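Variant surface glycoprotein MITat 1.13 (Trypanosoma brucei, PDB 6Z8H) probably forms, with many copies of itself, the coat on the parasite surface, helping the trypanosome evade host immunity through a succession of antigenically distinct variants. Local coordinates at residues 71-76 with 344-349; 87-93 with 290-296; 98-102 with 278-282. All coordinates share one frame. Residues are numbered along the deposited sequence.

Contact 1 (71-76 with 344-349); sequences TAALAA and IGSTRI
The last turn of a long helix, residues 71-75, lies against residues 344-349, where the chain leaves helix 336-345, turns, and enters a strand at Arg-348. The CA atoms are nearest at Ala-72 to Ile-344 (6.0 Å), Ala-76 to Thr-347 (6.1 Å) and Ala-75 to Ile-349 (6.2 Å), spacings that the alanines of the helix make possible. Thr-71, chi1 m, sets its CG2 4.0 Å from CG2 of Ile-349, while its OG1 bonds back to the carbonyl of Ser-67, satisfying the hydroxyl in a buried place. Ala-72 points its CB toward the partner, 3.8 Å from CG2 of Ile-344 (chi1 m) and 4.0 Å from OG1 of Thr-347, a hydroxyl hydrogen-bonded to Asp-343 O. Ala-75 repeats this one turn on: its CB is 3.7 Å from both CG2 of Ile-349 (chi1 p) and O of Arg-348, and 3.8 Å from CG2 of Thr-347. Ala-76 leaves helical geometry (phi/psi -72/162), yet its N still reaches Ala-72 O at 2.8 Å; its CB lies 4.1 Å from CG2 of Thr-347, whose chi1 is m. The two segments share apolar contacts and no hydrogen bonds. Ile-349 pairs with Asp-360 across a two-stranded antiparallel sheet, and helix 368-383 covers Thr-71 and Ala-75. Alanine-lined packing thus seats a small beta hairpin beside the turn of the long helical hairpin characteristic of A-type variant surface glycoproteins.

Contact 2 (87-93 with 290-296); sequences LLGAAAD and VRANPKF
Val-290, near the end of a short helix, comes closest to segment 87-93 of helix 78-129, its CA 5.7 Å from that of Ala-90. With chi1 t it lays CG1 3.9 Å from CD2 of Leu-87 and 4.1 Å from CB of Ala-90; alanine's single methyl permits this approach. The chain turns, with Asn-293 N bonding to Val-290 O at 2.9 Å, and Asn-293 (chi1 t) takes the N-cap position of the next helix: its OD1 accepts from Lys-295 N at 2.9 Å. Its ND2 donates to OD2 of Asp-93 (2.9 Å) and to water 1 (2.8 Å), which gives a weak bond to Ala-90 O at 3.3 Å. The corner between helices 287-291 and 294-304 packs on the second arm of the variant surface glycoprotein's long helical hairpin, near the dimer interface, where Pro-369 of the second subunit touches Asp-93. Lys-295 stretches, m in chi1 and t thereafter, across Gly-89, its CD 4.4 Å from the glycine C, so that NZ bridges OD1 and OD2 of Asp-93, 3.0 Å from each. Phe-296 (chi1 t) leaves its backbone sideways, its CE1 4.1 Å from CD2 of Leu-87 and its CB 4.3 Å from CB of Ala-90.

Contact 3 (98-102 with 278-282); sequences CRREL and TPCSS
One covalent link dominates the meeting of helical residues 98-102 with the irregular chain 278-282. SG of Cys-98 and SG of Cys-280 are bonded at 2.0 Å, with chi3 of -86° and both chi1 angles t, and the two CA atoms are drawn to 4.1 Å. Cys-280 adopts left-handed helical angles (phi/psi 54/50), a sharp bend in the loop, after an extended Pro-279 at -71/150. Hydrogen bonding comes from Glu-101, one helical turn after Cys-98: with chi1 m and chi2 t its carboxylate reaches the loop, and OE1 accepts from Cys-280 N at 2.9 Å. Two waters extend this grip. Water 2 donates to Glu-101 OE1 (2.8 Å) and Thr-278 O (2.7 Å) and accepts from Ser-281 N (3.1 Å); water 3 donates to Glu-101 OE1 (3.2 Å) and accepts from Ser-282 N (3.1 Å). Apolar contacts add to the disulfide. Leu-102, chi1 m and chi2 t, places CD2 3.8 Å from CG of Pro-279 and CD1 3.8 Å from CB of Cys-280, while CB of Pro-279 lies 4.0 Å from CB of Glu-101; proline, having no NH to satisfy, suits this buried position. Helix 34-75 joins in through Asn-58, bonded to Cys-280 O. A carboxylate that takes one backbone NH directly and two more through waters, beside a covalent crosslink, implies that a loop without regular secondary structure is held in a defined conformation against the helical hairpin.

How the contacts relate
The first segments run from the end of helix 34-75, around its turn and along helix 78-129; their partners follow in reverse order, so in sequence contact 3 is enclosed by contact 2, and both by contact 1. Between 102 and 278 the chain forms the whole five-stranded antiparallel sheet. Centres are 19 Å apart for contacts 1 and 2, 16 Å for contacts 2 and 3, 27 Å for contacts 1 and 3. Contacts 1 and 2 touch, with Ala-73 CB 3.9 Å from Leu-88 CD1, whereas contact 3 touches neither and sits nearer the chain's centre. Successive parts of the returning chain are thus fastened along one elongated hairpin, whose faces meet the second subunit.

Contact 1 (71-76 with 344-349)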
ATOM      1  N   THR A  71       9.777 -32.887  -0.471  1.00 20.85           N
ATOM      2  CA  THR A  71      10.153 -33.659   0.703  1.00 22.46           C
ATOM      3  C   THR A  71       9.542 -35.049   0.657  1.00 23.16           C
ATOM      4  O   THR A  71      10.225 -36.049   0.878  1.00 23.45           O
ATOM      5  CB  THR A  71       9.710 -32.920   1.964  1.00 22.77           C
ATOM      6  OG1 THR A  71      10.232 -31.572   1.977  1.00 23.34           O
ATOM      7  CG2 THR A  71      10.145 -33.645   3.215  1.00 23.92           C
ATOM      8  N   ALA A  72       8.259 -35.138   0.335  1.00 23.05           N
ATOM      9  CA  ALA A  72       7.609 -36.440   0.249  1.00 23.37           C
ATOM     10  C   ALA A  72       8.186 -37.286  -0.880  1.00 23.55           C
ATOM     11  O   ALA A  72       8.320 -38.502  -0.737  1.00 25.00           O
ATOM     12  CB  ALA A  72       6.100 -36.225   0.059  1.00 23.53           C
ATOM     13  N   ALA A  73       8.458 -36.673  -2.036  1.00 21.92           N
ATOM     14  CA  ALA A  73       9.019 -37.417  -3.144  1.00 23.46           C
ATOM     15  C   ALA A  73      10.336 -38.049  -2.759  1.00 24.49           C
ATOM     16  O   ALA A  73      10.644 -39.141  -3.225  1.00 25.33           O
ATOM     17  CB  ALA A  73       9.223 -36.494  -4.336  1.00 24.05           C
ATOM     18  N   LEU A  74      11.113 -37.426  -1.888  1.00 24.15           N
ATOM     19  CA  LEU A  74      12.396 -38.006  -1.490  1.00 25.45           C
ATOM     20  C   LEU A  74      12.210 -39.107  -0.461  1.00 26.65           C
ATOM     21  O   LEU A  74      12.903 -40.132  -0.518  1.00 29.05           O
ATOM     22  CB  LEU A  74      13.259 -36.913  -0.865  1.00 27.20           C
ATOM     23  CG  LEU A  74      14.746 -36.936  -1.130  1.00 32.42           C
ATOM     24  CD1 LEU A  74      14.941 -36.470  -2.587  1.00 34.31           C
ATOM     25  CD2 LEU A  74      15.467 -36.048  -0.149  1.00 32.53           C
ATOM     26  N   ALA A  75      11.268 -38.918   0.461  1.00 26.13           N
ATOM     27  CA  ALA A  75      11.118 -39.817   1.597  1.00 27.55           C
ATOM     28  C   ALA A  75      10.210 -41.015   1.352  1.00 27.14           C
ATOM     29  O   ALA A  75      10.386 -42.033   2.018  1.00 28.84           O
ATOM     30  CB  ALA A  75      10.548 -39.042   2.785  1.00 27.57           C
ATOM     31  N   ALA A  76       9.204 -40.906   0.485  1.00 26.91           N
ATOM     32  CA  ALA A  76       8.188 -41.947   0.376  1.00 26.67           C
ATOM     33  C   ALA A  76       8.720 -43.215  -0.291  1.00 26.92           C
ATOM     34  O   ALA A  76       9.753 -43.216  -0.971  1.00 28.38           O
ATOM     35  CB  ALA A  76       7.003 -41.425  -0.429  1.00 28.39           C
ATOM     36  N   ILE A 344       0.435 -37.790   1.086  1.00 27.82           N
ATOM     37  CA  ILE A 344       1.649 -36.973   1.057  1.00 28.09           C
ATOM     38  C   ILE A 344       1.971 -36.457   2.454  1.00 28.11           C
ATOM     39  O   ILE A 344       3.112 -36.543   2.923  1.00 28.63           O
ATOM     40  CB  ILE A 344       1.503 -35.819   0.047  1.00 28.94           C
ATOM     41  CG1 ILE A 344       1.550 -36.350  -1.386  1.00 29.99           C
ATOM     42  CG2 ILE A 344       2.594 -34.768   0.250  1.00 29.84           C
ATOM     43  CD1 ILE A 344       1.144 -35.317  -2.426  1.00 30.60           C
ATOM     44  N   GLY A 345       0.962 -35.927   3.142  1.00 29.35           N
ATOM     45  CA  GLY A 345       1.153 -35.380   4.472  1.00 30.04           C
ATOM     46  C   GLY A 345       1.489 -36.401   5.540  1.00 30.23           C
ATOM     47  O   GLY A 345       2.078 -36.038   6.562  1.00 31.41           O
ATOM     48  N   SER A 346       1.124 -37.658   5.335  1.00 30.97           N
ATOM     49  CA  SER A 346       1.412 -38.725   6.286  1.00 31.52           C
ATOM     50  C   SER A 346       2.774 -39.367   6.044  1.00 30.48           C
ATOM     51  O   SER A 346       3.164 -40.284   6.774  1.00 30.52           O
ATOM     52  CB  SER A 346       0.333 -39.808   6.200  1.00 33.82           C
ATOM     53  OG  SER A 346       0.443 -40.527   4.990  1.00 36.07           O
ATOM     54  N   THR A 347       3.492 -38.941   5.015  1.00 28.87           N
ATOM     55  CA  THR A 347       4.814 -39.488   4.758  1.00 28.62           C
ATOM     56  C   THR A 347       5.735 -39.215   5.946  1.00 28.84           C
ATOM     57  O   THR A 347       5.847 -38.081   6.408  1.00 28.06           O
ATOM     58  CB  THR A 347       5.393 -38.845   3.501  1.00 29.47           C
ATOM     59  OG1 THR A 347       4.523 -39.072   2.389  1.00 32.77           O
ATOM     60  CG2 THR A 347       6.741 -39.444   3.172  1.00 28.80           C
ATOM     61  N   ARG A 348       6.385 -40.262   6.447  1.00 30.30           N
ATOM     62  CA  ARG A 348       7.286 -40.141   7.586  1.00 30.99           C
ATOM     63  C   ARG A 348       8.663 -39.687   7.115  1.00 29.93           C
ATOM     64  O   ARG A 348       9.159 -40.126   6.071  1.00 29.71           O
ATOM     65  CB  ARG A 348       7.369 -41.474   8.339  1.00 33.60           C
ATOM     66  CG  ARG A 348       6.022 -41.934   8.888  1.00 36.67           C
ATOM     67  CD  ARG A 348       6.155 -43.119   9.841  1.00 39.83           C
ATOM     68  NE  ARG A 348       6.835 -42.740  11.079  1.00 42.55           N
ATOM     69  CZ  ARG A 348       6.248 -42.128  12.107  1.00 44.39           C
ATOM     70  NH1 ARG A 348       4.954 -41.823  12.067  1.00 45.56           N
ATOM     71  NH2 ARG A 348       6.955 -41.815  13.185  1.00 44.59           N
ATOM     72  N   ILE A 349       9.252 -38.772   7.875  1.00 27.69           N
ATOM     73  CA  ILE A 349      10.516 -38.120   7.529  1.00 27.53           C
ATOM     74  C   ILE A 349      11.360 -38.009   8.785  1.00 26.42           C
ATOM     75  O   ILE A 349      10.840 -38.093   9.904  1.00 27.97           O
ATOM     76  CB  ILE A 349      10.303 -36.719   6.929  1.00 26.59           C
ATOM     77  CG1 ILE A 349       9.489 -35.835   7.877  1.00 26.25           C
ATOM     78  CG2 ILE A 349       9.595 -36.833   5.572  1.00 27.54           C
ATOM     79  CD1 ILE A 349       9.447 -34.366   7.462  1.00 25.93           C
TER

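Contact 2 (87-93 with 290-296)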
ATOM      1  N   LEU A  87       3.519 -34.763 -10.181  1.00 23.42           N
ATOM      2  CA  LEU A  87       3.098 -33.483  -9.644  1.00 23.51           C
ATOM      3  C   LEU A  87       4.225 -32.475  -9.596  1.00 22.93           C
ATOM      4  O   LEU A  87       3.951 -31.268  -9.501  1.00 23.14           O
ATOM      5  CB  LEU A  87       2.526 -33.720  -8.252  1.00 24.12           C
ATOM      6  CG  LEU A  87       1.426 -34.781  -8.130  1.00 23.84           C
ATOM      7  CD1 LEU A  87       1.052 -35.006  -6.632  1.00 25.50           C
ATOM      8  CD2 LEU A  87       0.190 -34.487  -8.968  1.00 24.98           C
ATOM      9  N   LEU A  88       5.482 -32.904  -9.641  1.00 22.52           N
ATOM     10  CA  LEU A  88       6.551 -31.979  -9.274  1.00 21.51           C
ATOM     11  C   LEU A  88       6.801 -30.899 -10.321  1.00 21.85           C
ATOM     12  O   LEU A  88       6.882 -29.719  -9.985  1.00 22.90           O
ATOM     13  CB  LEU A  88       7.843 -32.755  -9.030  1.00 21.08           C
ATOM     14  CG  LEU A  88       7.944 -33.463  -7.684  1.00 22.83           C
ATOM     15  CD1 LEU A  88       9.090 -34.488  -7.680  1.00 23.86           C
ATOM     16  CD2 LEU A  88       8.205 -32.516  -6.581  1.00 25.85           C
ATOM     17  N   GLY A  89       6.953 -31.266 -11.582  1.00 22.59           N
ATOM     18  CA  GLY A  89       7.224 -30.288 -12.620  1.00 23.64           C
ATOM     19  C   GLY A  89       6.046 -29.347 -12.803  1.00 23.77           C
ATOM     20  O   GLY A  89       6.207 -28.127 -12.907  1.00 22.46           O
ATOM     21  N   ALA A  90       4.844 -29.906 -12.785  1.00 24.96           N
ATOM     22  CA  ALA A  90       3.633 -29.110 -12.924  1.00 24.33           C
ATOM     23  C   ALA A  90       3.500 -28.141 -11.755  1.00 23.46           C
ATOM     24  O   ALA A  90       3.069 -26.987 -11.928  1.00 23.97           O
ATOM     25  CB  ALA A  90       2.421 -30.054 -13.045  1.00 25.12           C
ATOM     26  N   ALA A  91       3.776 -28.615 -10.544  1.00 22.73           N
ATOM     27  CA  ALA A  91       3.731 -27.736  -9.372  1.00 23.47           C
ATOM     28  C   ALA A  91       4.772 -26.621  -9.463  1.00 23.30           C
ATOM     29  O   ALA A  91       4.502 -25.477  -9.080  1.00 22.34           O
ATOM     30  CB  ALA A  91       3.861 -28.556  -8.089  1.00 23.15           C
ATOM     31  N   ALA A  92       5.978 -26.918  -9.922  1.00 22.53           N
ATOM     32  CA  ALA A  92       6.967 -25.856 -10.111  1.00 22.09           C
ATOM     33  C   ALA A  92       6.485 -24.815 -11.125  1.00 22.20           C
ATOM     34  O   ALA A  92       6.750 -23.619 -10.966  1.00 22.20           O
ATOM     35  CB  ALA A  92       8.304 -26.483 -10.526  1.00 21.83           C
ATOM     36  N   ASP A  93       5.829 -25.268 -12.192  1.00 22.66           N
ATOM     37  CA  ASP A  93       5.246 -24.361 -13.174  1.00 23.95           C
ATOM     38  C   ASP A  93       4.207 -23.461 -12.513  1.00 23.36           C
ATOM     39  O   ASP A  93       4.229 -22.235 -12.690  1.00 24.07           O
ATOM     40  CB  ASP A  93       4.602 -25.169 -14.296  1.00 25.24           C
ATOM     41  CG  ASP A  93       5.588 -25.635 -15.313  1.00 28.99           C
ATOM     42  OD1 ASP A  93       6.695 -25.069 -15.370  1.00 30.67           O
ATOM     43  OD2 ASP A  93       5.232 -26.564 -16.071  1.00 29.01           O
ATOM     44  N   VAL A 290      -3.108 -29.024 -12.295  1.00 30.92           N
ATOM     45  CA  VAL A 290      -2.028 -29.963 -12.590  1.00 32.07           C
ATOM     46  C   VAL A 290      -2.337 -30.816 -13.810  1.00 34.46           C
ATOM     47  O   VAL A 290      -1.463 -31.033 -14.656  1.00 34.37           O
ATOM     48  CB  VAL A 290      -1.789 -30.841 -11.346  1.00 31.57           C
ATOM     49  CG1 VAL A 290      -0.885 -31.952 -11.677  1.00 30.99           C
ATOM     50  CG2 VAL A 290      -1.244 -30.004 -10.208  1.00 30.41           C
ATOM     51  N   ARG A 291      -3.566 -31.316 -13.908  1.00 35.40           N
ATOM     52  CA  ARG A 291      -4.010 -32.340 -14.893  1.00 37.70           C
ATOM     53  C   ARG A 291      -3.807 -31.843 -16.323  1.00 36.80           C
ATOM     54  O   ARG A 291      -3.735 -32.698 -17.229  1.00 36.93           O
ATOM     55  CB  ARG A 291      -5.472 -32.725 -14.641  1.00 41.21           C
ATOM     56  CG  ARG A 291      -6.424 -32.425 -15.790  1.00 47.93           C
ATOM     57  CD  ARG A 291      -7.878 -32.510 -15.364  1.00 51.77           C
ATOM     58  NE  ARG A 291      -8.302 -33.874 -15.085  1.00 55.05           N
ATOM     59  CZ  ARG A 291      -8.537 -34.794 -16.015  1.00 56.96           C
ATOM     60  NH1 ARG A 291      -8.386 -34.496 -17.293  1.00 57.75           N
ATOM     61  NH2 ARG A 291      -8.921 -36.007 -15.661  1.00 57.78           N
ATOM     62  N   ALA A 292      -3.721 -30.528 -16.529  1.00 36.78           N
ATOM     63  CA  ALA A 292      -3.578 -29.988 -17.874  1.00 37.56           C
ATOM     64  C   ALA A 292      -2.126 -29.892 -18.310  1.00 35.62           C
ATOM     65  O   ALA A 292      -1.861 -29.779 -19.513  1.00 35.41           O
ATOM     66  CB  ALA A 292      -4.242 -28.613 -17.963  1.00 39.82           C
ATOM     67  N   ASN A 293      -1.192 -29.999 -17.379  1.00 32.70           N
ATOM     68  CA  ASN A 293       0.196 -29.737 -17.694  1.00 30.74           C
ATOM     69  C   ASN A 293       0.797 -30.902 -18.469  1.00 29.93           C
ATOM     70  O   ASN A 293       0.722 -32.054 -18.016  1.00 30.90           O
ATOM     71  CB  ASN A 293       0.990 -29.472 -16.427  1.00 30.37           C
ATOM     72  CG  ASN A 293       2.309 -28.811 -16.718  1.00 32.02           C
ATOM     73  OD1 ASN A 293       3.092 -29.274 -17.557  1.00 34.31           O
ATOM     74  ND2 ASN A 293       2.577 -27.747 -16.020  1.00 32.01           N
ATOM     75  N   PRO A 294       1.365 -30.651 -19.651  1.00 31.56           N
ATOM     76  CA  PRO A 294       2.036 -31.734 -20.386  1.00 32.76           C
ATOM     77  C   PRO A 294       3.058 -32.495 -19.559  1.00 32.22           C
ATOM     78  O   PRO A 294       3.198 -33.711 -19.726  1.00 32.51           O
ATOM     79  CB  PRO A 294       2.687 -31.004 -21.572  1.00 33.51           C
ATOM     80  CG  PRO A 294       1.894 -29.768 -21.734  1.00 34.72           C
ATOM     81  CD  PRO A 294       1.475 -29.359 -20.352  1.00 32.67           C
ATOM     82  N   LYS A 295       3.783 -31.811 -18.670  1.00 30.46           N
ATOM     83  CA  LYS A 295       4.781 -32.481 -17.840  1.00 28.86           C
ATOM     84  C   LYS A 295       4.127 -33.492 -16.911  1.00 29.19           C
ATOM     85  O   LYS A 295       4.714 -34.540 -16.628  1.00 28.34           O
ATOM     86  CB  LYS A 295       5.574 -31.437 -17.045  1.00 27.85           C
ATOM     87  CG  LYS A 295       6.374 -30.502 -17.919  1.00 28.70           C
ATOM     88  CD  LYS A 295       6.946 -29.336 -17.111  1.00 28.44           C
ATOM     89  CE  LYS A 295       7.704 -28.333 -17.998  1.00 29.05           C
ATOM     90  NZ  LYS A 295       7.941 -27.013 -17.305  1.00 29.61           N
ATOM     91  N   PHE A 296       2.888 -33.233 -16.483  1.00 27.90           N
ATOM     92  CA  PHE A 296       2.170 -34.195 -15.651  1.00 25.57           C
ATOM     93  C   PHE A 296       1.812 -35.432 -16.462  1.00 25.89           C
ATOM     94  O   PHE A 296       2.080 -36.570 -16.049  1.00 25.78           O
ATOM     95  CB  PHE A 296       0.899 -33.528 -15.102  1.00 26.45           C
ATOM     96  CG  PHE A 296      -0.086 -34.485 -14.519  1.00 25.30           C
ATOM     97  CD1 PHE A 296       0.100 -34.988 -13.247  1.00 25.64           C
ATOM     98  CD2 PHE A 296      -1.217 -34.859 -15.236  1.00 27.25           C
ATOM     99  CE1 PHE A 296      -0.812 -35.870 -12.695  1.00 25.49           C
ATOM    100  CE2 PHE A 296      -2.126 -35.754 -14.700  1.00 26.42           C
ATOM    101  CZ  PHE A 296      -1.937 -36.255 -13.441  1.00 26.08           C
TER
HETATM  102  O   HOH W   1       0.703 -26.718 -14.238  1.00 35.74           O

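Contact 3 (98-102 with 278-282)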
ATOM      1  N   CYS A  98       2.704 -18.198 -10.596  1.00 22.32           N
ATOM      2  CA  CYS A  98       2.056 -17.499  -9.489  1.00 23.85           C
ATOM      3  C   CYS A  98       2.929 -16.357  -8.988  1.00 23.87           C
ATOM      4  O   CYS A  98       2.470 -15.214  -8.845  1.00 24.67           O
ATOM      5  CB  CYS A  98       1.798 -18.540  -8.392  1.00 27.21           C
ATOM      6  SG  CYS A  98       1.556 -17.833  -6.758  1.00 27.85           S
ATOM      7  N   ARG A  99       4.200 -16.640  -8.741  1.00 23.21           N
ATOM      8  CA  ARG A  99       5.098 -15.620  -8.226  1.00 23.11           C
ATOM      9  C   ARG A  99       5.347 -14.527  -9.247  1.00 23.34           C
ATOM     10  O   ARG A  99       5.387 -13.347  -8.885  1.00 24.88           O
ATOM     11  CB  ARG A  99       6.413 -16.280  -7.825  1.00 23.20           C
ATOM     12  CG  ARG A  99       6.313 -17.088  -6.596  1.00 22.84           C
ATOM     13  CD  ARG A  99       7.583 -17.893  -6.411  1.00 23.74           C
ATOM     14  NE  ARG A  99       7.554 -18.530  -5.112  1.00 25.16           N
ATOM     15  CZ  ARG A  99       8.447 -19.445  -4.714  1.00 26.96           C
ATOM     16  NH1 ARG A  99       9.414 -19.858  -5.544  1.00 28.92           N
ATOM     17  NH2 ARG A  99       8.351 -19.992  -3.506  1.00 27.42           N
ATOM     18  N   ARG A 100       5.456 -14.868 -10.524  1.00 24.08           N
ATOM     19  CA  ARG A 100       5.717 -13.850 -11.538  1.00 25.74           C
ATOM     20  C   ARG A 100       4.512 -12.948 -11.731  1.00 24.34           C
ATOM     21  O   ARG A 100       4.663 -11.736 -11.917  1.00 25.76           O
ATOM     22  CB  ARG A 100       6.100 -14.504 -12.860  1.00 27.26           C
ATOM     23  CG  ARG A 100       7.461 -15.123 -12.764  1.00 32.85           C
ATOM     24  CD  ARG A 100       7.991 -15.717 -14.078  1.00 37.47           C
ATOM     25  NE  ARG A 100       9.348 -16.228 -13.920  1.00 40.02           N
ATOM     26  CZ  ARG A 100      10.456 -15.544 -14.193  1.00 42.59           C
ATOM     27  NH1 ARG A 100      10.373 -14.301 -14.647  1.00 43.53           N
ATOM     28  NH2 ARG A 100      11.644 -16.113 -14.009  1.00 44.19           N
ATOM     29  N   GLU A 101       3.316 -13.524 -11.662  1.00 24.65           N
ATOM     30  CA  GLU A 101       2.106 -12.723 -11.749  1.00 24.55           C
ATOM     31  C   GLU A 101       2.039 -11.727 -10.601  1.00 24.34           C
ATOM     32  O   GLU A 101       1.617 -10.575 -10.788  1.00 25.77           O
ATOM     33  CB  GLU A 101       0.893 -13.649 -11.751  1.00 26.31           C
ATOM     34  CG  GLU A 101       0.664 -14.322 -13.113  1.00 26.45           C
ATOM     35  CD  GLU A 101      -0.530 -15.281 -13.145  1.00 28.38           C
ATOM     36  OE1 GLU A 101      -1.109 -15.605 -12.075  1.00 30.01           O
ATOM     37  OE2 GLU A 101      -0.865 -15.732 -14.256  1.00 29.81           O
ATOM     38  N   LEU A 102       2.362 -12.175  -9.389  1.00 24.71           N
ATOM     39  CA  LEU A 102       2.384 -11.266  -8.249  1.00 24.85           C
ATOM     40  C   LEU A 102       3.421 -10.172  -8.427  1.00 24.98           C
ATOM     41  O   LEU A 102       3.138  -9.010  -8.139  1.00 25.46           O
ATOM     42  CB  LEU A 102       2.566 -12.036  -6.948  1.00 24.81           C
ATOM     43  CG  LEU A 102       1.365 -12.811  -6.443  1.00 23.75           C
ATOM     44  CD1 LEU A 102       1.684 -13.802  -5.385  1.00 24.40           C
ATOM     45  CD2 LEU A 102       0.323 -11.792  -5.928  1.00 25.49           C
ATOM     46  N   THR A 278      -5.980 -10.320 -11.041  1.00 30.05           N
ATOM     47  CA  THR A 278      -6.209 -11.543 -10.271  1.00 28.91           C
ATOM     48  C   THR A 278      -4.964 -12.412 -10.337  1.00 28.94           C
ATOM     49  O   THR A 278      -4.990 -13.520 -10.890  1.00 29.01           O
ATOM     50  CB  THR A 278      -7.424 -12.330 -10.784  1.00 31.03           C
ATOM     51  OG1 THR A 278      -7.304 -12.615 -12.193  1.00 32.35           O
ATOM     52  CG2 THR A 278      -8.750 -11.583 -10.553  1.00 31.66           C
ATOM     53  N   PRO A 279      -3.859 -11.938  -9.781  1.00 27.58           N
ATOM     54  CA  PRO A 279      -2.607 -12.709  -9.836  1.00 28.49           C
ATOM     55  C   PRO A 279      -2.645 -13.934  -8.946  1.00 27.67           C
ATOM     56  O   PRO A 279      -3.286 -13.982  -7.906  1.00 28.09           O
ATOM     57  CB  PRO A 279      -1.559 -11.719  -9.319  1.00 28.84           C
ATOM     58  CG  PRO A 279      -2.351 -10.825  -8.376  1.00 27.98           C
ATOM     59  CD  PRO A 279      -3.725 -10.675  -9.027  1.00 27.70           C
ATOM     60  N   CYS A 280      -1.897 -14.959  -9.369  1.00 27.51           N
ATOM     61  CA  CYS A 280      -1.701 -16.177  -8.578  1.00 26.57           C
ATOM     62  C   CYS A 280      -3.036 -16.801  -8.170  1.00 27.24           C
ATOM     63  O   CYS A 280      -3.275 -17.103  -6.997  1.00 28.23           O
ATOM     64  CB  CYS A 280      -0.837 -15.939  -7.340  1.00 27.31           C
ATOM     65  SG  CYS A 280      -0.442 -17.595  -6.584  1.00 28.14           S
ATOM     66  N   SER A 281      -3.926 -16.984  -9.149  1.00 27.29           N
ATOM     67  CA  SER A 281      -5.213 -17.594  -8.839  1.00 28.58           C
ATOM     68  C   SER A 281      -5.174 -19.120  -8.851  1.00 29.40           C
ATOM     69  O   SER A 281      -6.134 -19.742  -8.385  1.00 32.42           O
ATOM     70  CB  SER A 281      -6.300 -17.127  -9.814  1.00 31.02           C
ATOM     71  OG  SER A 281      -6.066 -17.534 -11.143  1.00 32.46           O
ATOM     72  N   SER A 282      -4.096 -19.749  -9.348  1.00 26.90           N
ATOM     73  CA  SER A 282      -4.043 -21.196  -9.505  1.00 26.87           C
ATOM     74  C   SER A 282      -3.354 -21.815  -8.298  1.00 26.39           C
ATOM     75  O   SER A 282      -2.408 -21.238  -7.749  1.00 28.04           O
ATOM     76  CB  SER A 282      -3.261 -21.553 -10.766  1.00 28.77           C
ATOM     77  OG  SER A 282      -3.940 -21.102 -11.919  1.00 31.53           O
TER
HETATM   78  O   HOH W   2      -3.942 -15.781 -11.987  1.00 24.46           O
HETATM   79  O   HOH W   3      -1.804 -18.474 -10.966  1.00 24.46           O